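Local coordinates for protein translation elongation factor 1A (Methanosarcina mazei, PDB 3WND) that probably serves as a translation elongation factor related to SelB, EF-Tu and aIF2 gamma, and binds cysteinyl-tRNA in its GTP-bound form, at residues Ile227-Ser241 against Thr253-Ile267. Numbering follows the deposited sequence.
Sequences IFPLDRDIEIRSIQS and TRVGMRLKNVQAKDI
Arg237 and Ser238 both face Arg258 in a classic beta bulge, within the antiparallel pairing of strands 232-241 and 254-260. This pairing belongs to the beta-barrel domain that follows the nucleotide-binding domain. Arg237 N donates to Arg258 O. With chi3 at -70° the Arg237 chain bends and lays its guanidinium across strand 254-260, with Arg258 NE over one face, offset toward the rim, and Lys260 CA over the opposite face. The two guanidinium groups bring like charges close, Arg237 NE to Arg258 NE 4.1 Å, which probably costs some energy. Arg237 CD also packs on Lys260 CB at 3.7 Å. Replacing this arginine by alanine removes both contacts and is likely to leave Lys260 CB uncovered and a gap beside the Arg258 side chain. Arg258 NH1 gives Ser238 OG a weak hydrogen bond, 2.8 Å long but bent to 115°. Glu235 and Lys260 run side by side, and Lys260 NZ meets Glu235 OE1 on its syn side at 3.1 Å in a salt bridge. On the other face of the sheet the paired side chains are apolar. Met257 lies against Ile236 and Ile239, its CE 3.9 Å from Ile239 CD1. All three side chains touch Ser219 of strand 218-220. Leu259 packs on Ile234 and reaches Val210. Beyond the paired strands, Asn261 ND2 donates to Asp233 O. The extended Arg232 chain sends NE to Asn261 O, 2.6 Å away, in the guanidinium plane and with an N-H...O angle of 172°.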
loop_
_atom_site.group_PDB
_atom_site.type_symbol
_atom_site.label_atom_id
_atom_site.label_comp_id
_atom_site.label_asym_id
_atom_site.label_seq_id
_atom_site.Cartn_x
_atom_site.Cartn_y
_atom_site.Cartn_z
ATOM N N ILE A 227 -16.829 -8.801 -10.186
ATOM C CA ILE A 227 -15.549 -8.149 -10.314
ATOM C C ILE A 227 -15.785 -6.823 -11.012
ATOM O O ILE A 227 -16.522 -6.815 -12.057
ATOM C CB ILE A 227 -14.508 -9.058 -10.998
ATOM C CG1 ILE A 227 -13.070 -8.435 -10.955
ATOM C CG2 ILE A 227 -14.960 -9.482 -12.411
ATOM C CD1 ILE A 227 -12.031 -9.499 -11.276
ATOM N N PHE A 228 -15.091 -5.800 -10.537
ATOM C CA PHE A 228 -15.213 -4.426 -11.063
ATOM C C PHE A 228 -13.826 -3.934 -11.409
ATOM O O PHE A 228 -12.870 -4.344 -10.752
ATOM C CB PHE A 228 -15.797 -3.504 -9.959
ATOM C CG PHE A 228 -17.202 -3.833 -9.640
ATOM C CD1 PHE A 228 -17.485 -4.686 -8.625
ATOM C CD2 PHE A 228 -18.231 -3.253 -10.373
ATOM C CE1 PHE A 228 -18.798 -5.065 -8.329
ATOM C CE2 PHE A 228 -19.532 -3.601 -10.125
ATOM C CZ PHE A 228 -19.820 -4.492 -9.076
ATOM N N PRO A 229 -13.720 -3.024 -12.400
ATOM C CA PRO A 229 -14.811 -2.280 -13.034
ATOM C C PRO A 229 -15.520 -3.036 -14.204
ATOM O O PRO A 229 -16.471 -2.498 -14.778
ATOM C CB PRO A 229 -14.090 -1.039 -13.619
ATOM C CG PRO A 229 -12.704 -1.608 -13.947
ATOM C CD PRO A 229 -12.399 -2.534 -12.798
ATOM N N LEU A 230 -15.162 -4.307 -14.453
ATOM C CA LEU A 230 -15.897 -5.135 -15.503
ATOM C C LEU A 230 -17.394 -5.224 -15.238
ATOM O O LEU A 230 -18.209 -5.162 -16.159
ATOM C CB LEU A 230 -15.333 -6.531 -15.471
ATOM C CG LEU A 230 -14.135 -6.738 -16.345
ATOM C CD1 LEU A 230 -13.884 -8.251 -16.319
ATOM C CD2 LEU A 230 -14.470 -6.239 -17.732
ATOM N N ASP A 231 -17.781 -5.288 -13.965
ATOM C CA ASP A 231 -19.152 -5.524 -13.524
ATOM C C ASP A 231 -19.650 -6.866 -14.082
ATOM O O ASP A 231 -20.674 -6.986 -14.749
ATOM C CB ASP A 231 -20.035 -4.355 -13.895
ATOM C CG ASP A 231 -21.368 -4.322 -13.116
ATOM O OD1 ASP A 231 -21.730 -5.305 -12.411
ATOM O OD2 ASP A 231 -22.078 -3.315 -13.243
ATOM N N ARG A 232 -18.922 -7.897 -13.724
ATOM C CA ARG A 232 -19.214 -9.220 -14.209
ATOM C C ARG A 232 -19.456 -10.171 -13.027
ATOM O O ARG A 232 -18.687 -10.155 -12.023
ATOM C CB ARG A 232 -18.065 -9.659 -15.134
ATOM C CG ARG A 232 -18.207 -11.054 -15.768
ATOM C CD ARG A 232 -17.143 -11.278 -16.855
ATOM N NE ARG A 232 -17.321 -12.576 -17.480
ATOM C CZ ARG A 232 -18.074 -12.784 -18.554
ATOM N NH1 ARG A 232 -18.715 -11.747 -19.112
ATOM N NH2 ARG A 232 -18.227 -14.037 -19.069
ATOM N N ASP A 233 -20.459 -11.048 -13.123
ATOM C CA ASP A 233 -20.600 -12.078 -12.098
ATOM C C ASP A 233 -19.483 -13.144 -12.108
ATOM O O ASP A 233 -19.032 -13.556 -13.183
ATOM C CB ASP A 233 -21.885 -12.815 -12.353
ATOM C CG ASP A 233 -23.097 -11.902 -12.242
ATOM O OD1 ASP A 233 -23.206 -11.233 -11.188
ATOM O OD2 ASP A 233 -23.883 -11.851 -13.166
ATOM N N ILE A 234 -18.941 -13.494 -10.899
ATOM C CA ILE A 234 -17.862 -14.471 -10.842
ATOM C C ILE A 234 -18.141 -15.383 -9.689
ATOM O O ILE A 234 -19.020 -15.080 -8.892
ATOM C CB ILE A 234 -16.451 -13.795 -10.737
ATOM C CG1 ILE A 234 -16.388 -12.920 -9.446
ATOM C CG2 ILE A 234 -16.132 -12.877 -11.927
ATOM C CD1 ILE A 234 -14.949 -12.579 -8.991
ATOM N N GLU A 235 -17.484 -16.553 -9.691
ATOM C CA GLU A 235 -17.575 -17.411 -8.484
ATOM C C GLU A 235 -16.173 -17.621 -8.048
ATOM O O GLU A 235 -15.294 -17.880 -8.899
ATOM C CB GLU A 235 -18.237 -18.814 -8.836
ATOM C CG GLU A 235 -18.220 -19.829 -7.657
ATOM C CD GLU A 235 -18.636 -21.212 -8.114
ATOM O OE1 GLU A 235 -19.034 -21.400 -9.302
ATOM O OE2 GLU A 235 -18.486 -22.135 -7.292
ATOM N N ILE A 236 -15.980 -17.621 -6.716
ATOM C CA ILE A 236 -14.696 -18.004 -6.155
ATOM C C ILE A 236 -14.602 -19.520 -6.050
ATOM O O ILE A 236 -15.314 -20.147 -5.233
ATOM C CB ILE A 236 -14.548 -17.368 -4.797
ATOM C CG1 ILE A 236 -14.578 -15.812 -4.989
ATOM C CG2 ILE A 236 -13.211 -17.854 -4.152
ATOM C CD1 ILE A 236 -14.361 -15.045 -3.681
ATOM N N ARG A 237 -13.780 -20.134 -6.911
ATOM C CA ARG A 237 -13.642 -21.588 -6.901
ATOM C C ARG A 237 -12.736 -22.139 -5.787
ATOM O O ARG A 237 -12.921 -23.294 -5.355
ATOM C CB ARG A 237 -13.069 -22.068 -8.236
ATOM C CG ARG A 237 -13.938 -21.924 -9.451
ATOM C CD ARG A 237 -13.348 -22.490 -10.735
ATOM N NE ARG A 237 -12.223 -21.700 -11.201
ATOM C CZ ARG A 237 -11.654 -21.827 -12.399
ATOM N NH1 ARG A 237 -12.094 -22.705 -13.204
ATOM N NH2 ARG A 237 -10.609 -21.040 -12.706
ATOM N N SER A 238 -11.701 -21.371 -5.345
ATOM C CA SER A 238 -10.908 -21.799 -4.158
ATOM C C SER A 238 -10.158 -20.558 -3.728
ATOM O O SER A 238 -10.026 -19.601 -4.486
ATOM C CB SER A 238 -9.888 -22.918 -4.490
ATOM O OG SER A 238 -9.051 -22.446 -5.543
ATOM N N ILE A 239 -9.773 -20.541 -2.470
ATOM C CA ILE A 239 -8.932 -19.458 -1.939
ATOM C C ILE A 239 -7.711 -20.171 -1.377
ATOM O O ILE A 239 -7.856 -21.112 -0.546
ATOM C CB ILE A 239 -9.703 -18.734 -0.796
ATOM C CG1 ILE A 239 -11.109 -18.256 -1.306
ATOM C CG2 ILE A 239 -8.854 -17.575 -0.256
ATOM C CD1 ILE A 239 -11.934 -17.498 -0.269
ATOM N N GLN A 240 -6.535 -19.606 -1.645
ATOM C CA GLN A 240 -5.291 -20.167 -1.076
ATOM C C GLN A 240 -4.624 -19.061 -0.217
ATOM O O GLN A 240 -4.644 -17.883 -0.614
ATOM C CB GLN A 240 -4.309 -20.571 -2.236
ATOM C CG GLN A 240 -4.756 -21.782 -2.982
ATOM C CD GLN A 240 -5.908 -21.607 -4.009
ATOM O OE1 GLN A 240 -6.830 -22.401 -3.954
ATOM N NE2 GLN A 240 -5.846 -20.626 -4.972
ATOM N N SER A 241 -4.056 -19.429 0.930
ATOM C CA SER A 241 -3.189 -18.499 1.661
ATOM C C SER A 241 -1.900 -19.209 1.972
ATOM O O SER A 241 -1.960 -20.311 2.559
ATOM C CB SER A 241 -3.856 -17.821 2.902
ATOM O OG SER A 241 -3.294 -16.470 3.121
ATOM N N THR A 253 -6.204 -10.705 5.000
ATOM C CA THR A 253 -5.598 -11.968 4.500
ATOM C C THR A 253 -5.077 -11.714 3.073
ATOM O O THR A 253 -5.796 -11.282 2.224
ATOM C CB THR A 253 -6.643 -13.124 4.501
ATOM O OG1 THR A 253 -7.119 -13.315 5.840
ATOM C CG2 THR A 253 -5.941 -14.467 4.001
ATOM N N ARG A 254 -3.817 -12.079 2.830
ATOM C CA ARG A 254 -3.293 -12.103 1.464
ATOM C C ARG A 254 -3.701 -13.471 0.833
ATOM O O ARG A 254 -3.580 -14.539 1.491
ATOM C CB ARG A 254 -1.745 -11.994 1.541
ATOM C CG ARG A 254 -1.178 -12.030 0.157
ATOM C CD ARG A 254 -0.196 -10.968 -0.099
ATOM N NE ARG A 254 0.040 -11.179 -1.503
ATOM C CZ ARG A 254 -0.358 -10.314 -2.403
ATOM N NH1 ARG A 254 -0.156 -10.559 -3.675
ATOM N NH2 ARG A 254 -0.833 -9.098 -1.983
ATOM N N VAL A 255 -4.340 -13.362 -0.327
ATOM C CA VAL A 255 -4.986 -14.511 -0.931
ATOM C C VAL A 255 -4.537 -14.684 -2.391
ATOM O O VAL A 255 -4.045 -13.768 -3.103
ATOM C CB VAL A 255 -6.583 -14.398 -0.974
ATOM C CG1 VAL A 255 -7.155 -14.395 0.404
ATOM C CG2 VAL A 255 -6.935 -13.126 -1.840
ATOM N N GLY A 256 -4.644 -15.952 -2.759
ATOM C CA GLY A 256 -4.667 -16.292 -4.180
ATOM C C GLY A 256 -6.047 -16.909 -4.404
ATOM O O GLY A 256 -6.533 -17.687 -3.555
ATOM N N MET A 257 -6.728 -16.512 -5.459
ATOM C CA MET A 257 -8.069 -17.068 -5.695
ATOM C C MET A 257 -8.227 -17.567 -7.114
ATOM O O MET A 257 -7.899 -16.852 -8.131
ATOM C CB MET A 257 -9.180 -16.018 -5.452
ATOM C CG MET A 257 -9.150 -15.467 -4.003
ATOM S SD MET A 257 -10.432 -14.178 -3.869
ATOM C CE MET A 257 -10.676 -14.251 -2.077
ATOM N N ARG A 258 -8.818 -18.766 -7.204
ATOM C CA ARG A 258 -9.194 -19.319 -8.527
ATOM C C ARG A 258 -10.568 -18.800 -8.797
ATOM O O ARG A 258 -11.511 -18.994 -7.973
ATOM C CB ARG A 258 -9.177 -20.848 -8.460
ATOM C CG ARG A 258 -8.606 -21.468 -9.697
ATOM C CD ARG A 258 -8.133 -22.889 -9.394
ATOM N NE ARG A 258 -9.181 -23.902 -9.527
ATOM C CZ ARG A 258 -9.639 -24.689 -8.535
ATOM N NH1 ARG A 258 -9.181 -24.617 -7.245
ATOM N NH2 ARG A 258 -10.592 -25.562 -8.825
ATOM N N LEU A 259 -10.737 -18.128 -9.930
ATOM C CA LEU A 259 -12.053 -17.525 -10.257
ATOM C C LEU A 259 -12.656 -18.271 -11.476
ATOM O O LEU A 259 -11.958 -18.588 -12.459
ATOM C CB LEU A 259 -11.857 -16.049 -10.711
ATOM C CG LEU A 259 -11.134 -15.143 -9.680
ATOM C CD1 LEU A 259 -11.164 -13.744 -10.295
ATOM C CD2 LEU A 259 -11.745 -15.283 -8.288
ATOM N N LYS A 260 -13.962 -18.494 -11.399
ATOM C CA LYS A 260 -14.813 -18.940 -12.542
ATOM C C LYS A 260 -15.560 -17.750 -13.196
ATOM O O LYS A 260 -16.046 -16.778 -12.500
ATOM C CB LYS A 260 -15.835 -20.053 -12.103
ATOM C CG LYS A 260 -16.507 -20.796 -13.305
ATOM C CD LYS A 260 -17.667 -21.740 -12.940
ATOM C CE LYS A 260 -17.295 -22.767 -11.884
ATOM N NZ LYS A 260 -18.511 -23.532 -11.459
ATOM N N ASN A 261 -15.628 -17.801 -14.528
ATOM C CA ASN A 261 -16.396 -16.881 -15.362
ATOM C C ASN A 261 -15.641 -15.643 -15.765
ATOM O O ASN A 261 -16.227 -14.642 -16.254
ATOM C CB ASN A 261 -17.794 -16.545 -14.776
ATOM C CG ASN A 261 -18.770 -16.112 -15.842
ATOM O OD1 ASN A 261 -18.885 -16.733 -16.911
ATOM N ND2 ASN A 261 -19.528 -15.063 -15.533
ATOM N N VAL A 262 -14.331 -15.655 -15.535
ATOM C CA VAL A 262 -13.536 -14.486 -16.009
ATOM C C VAL A 262 -12.134 -14.935 -16.441
ATOM O O VAL A 262 -11.563 -15.906 -15.896
ATOM C CB VAL A 262 -13.527 -13.344 -14.964
ATOM C CG1 VAL A 262 -12.758 -13.783 -13.694
ATOM C CG2 VAL A 262 -12.885 -12.084 -15.510
ATOM N N GLN A 263 -11.592 -14.286 -17.457
ATOM C CA GLN A 263 -10.289 -14.691 -17.979
ATOM C C GLN A 263 -9.207 -13.716 -17.421
ATOM O O GLN A 263 -9.440 -12.505 -17.236
ATOM C CB GLN A 263 -10.302 -14.628 -19.517
ATOM C CG GLN A 263 -11.190 -15.680 -20.214
ATOM C CD GLN A 263 -11.194 -15.451 -21.718
ATOM O OE1 GLN A 263 -12.137 -14.867 -22.265
ATOM N NE2 GLN A 263 -10.122 -15.788 -22.354
ATOM N N ALA A 264 -8.049 -14.262 -17.059
ATOM C CA ALA A 264 -6.959 -13.427 -16.472
ATOM C C ALA A 264 -6.617 -12.280 -17.448
ATOM O O ALA A 264 -6.361 -11.169 -17.058
ATOM C CB ALA A 264 -5.744 -14.250 -16.178
ATOM N N LYS A 265 -6.698 -12.545 -18.759
ATOM C CA LYS A 265 -6.339 -11.462 -19.713
ATOM C C LYS A 265 -7.284 -10.204 -19.571
ATOM O O LYS A 265 -6.993 -9.100 -20.039
ATOM C CB LYS A 265 -6.435 -11.976 -21.190
ATOM C CG LYS A 265 -7.876 -12.254 -21.644
ATOM C CD LYS A 265 -7.986 -12.589 -23.133
ATOM C CE LYS A 265 -9.457 -12.756 -23.452
ATOM N NZ LYS A 265 -10.099 -11.471 -23.828
ATOM N N ASP A 266 -8.443 -10.358 -18.977
ATOM C CA ASP A 266 -9.377 -9.229 -18.813
ATOM C C ASP A 266 -9.307 -8.587 -17.414
ATOM O O ASP A 266 -10.109 -7.679 -17.092
ATOM C CB ASP A 266 -10.780 -9.724 -19.038
ATOM C CG ASP A 266 -10.977 -10.192 -20.446
ATOM O OD1 ASP A 266 -10.431 -9.521 -21.402
ATOM O OD2 ASP A 266 -11.674 -11.234 -20.601
ATOM N N ILE A 267 -8.342 -9.021 -16.602
ATOM C CA ILE A 267 -8.173 -8.471 -15.242
ATOM C C ILE A 267 -6.870 -7.698 -15.190
ATOM O O ILE A 267 -5.833 -8.239 -15.605
ATOM C CB ILE A 267 -8.180 -9.614 -14.175
ATOM C CG1 ILE A 267 -9.515 -10.407 -14.353
ATOM C CG2 ILE A 267 -7.997 -9.025 -12.799
ATOM C CD1 ILE A 267 -9.702 -11.484 -13.243
#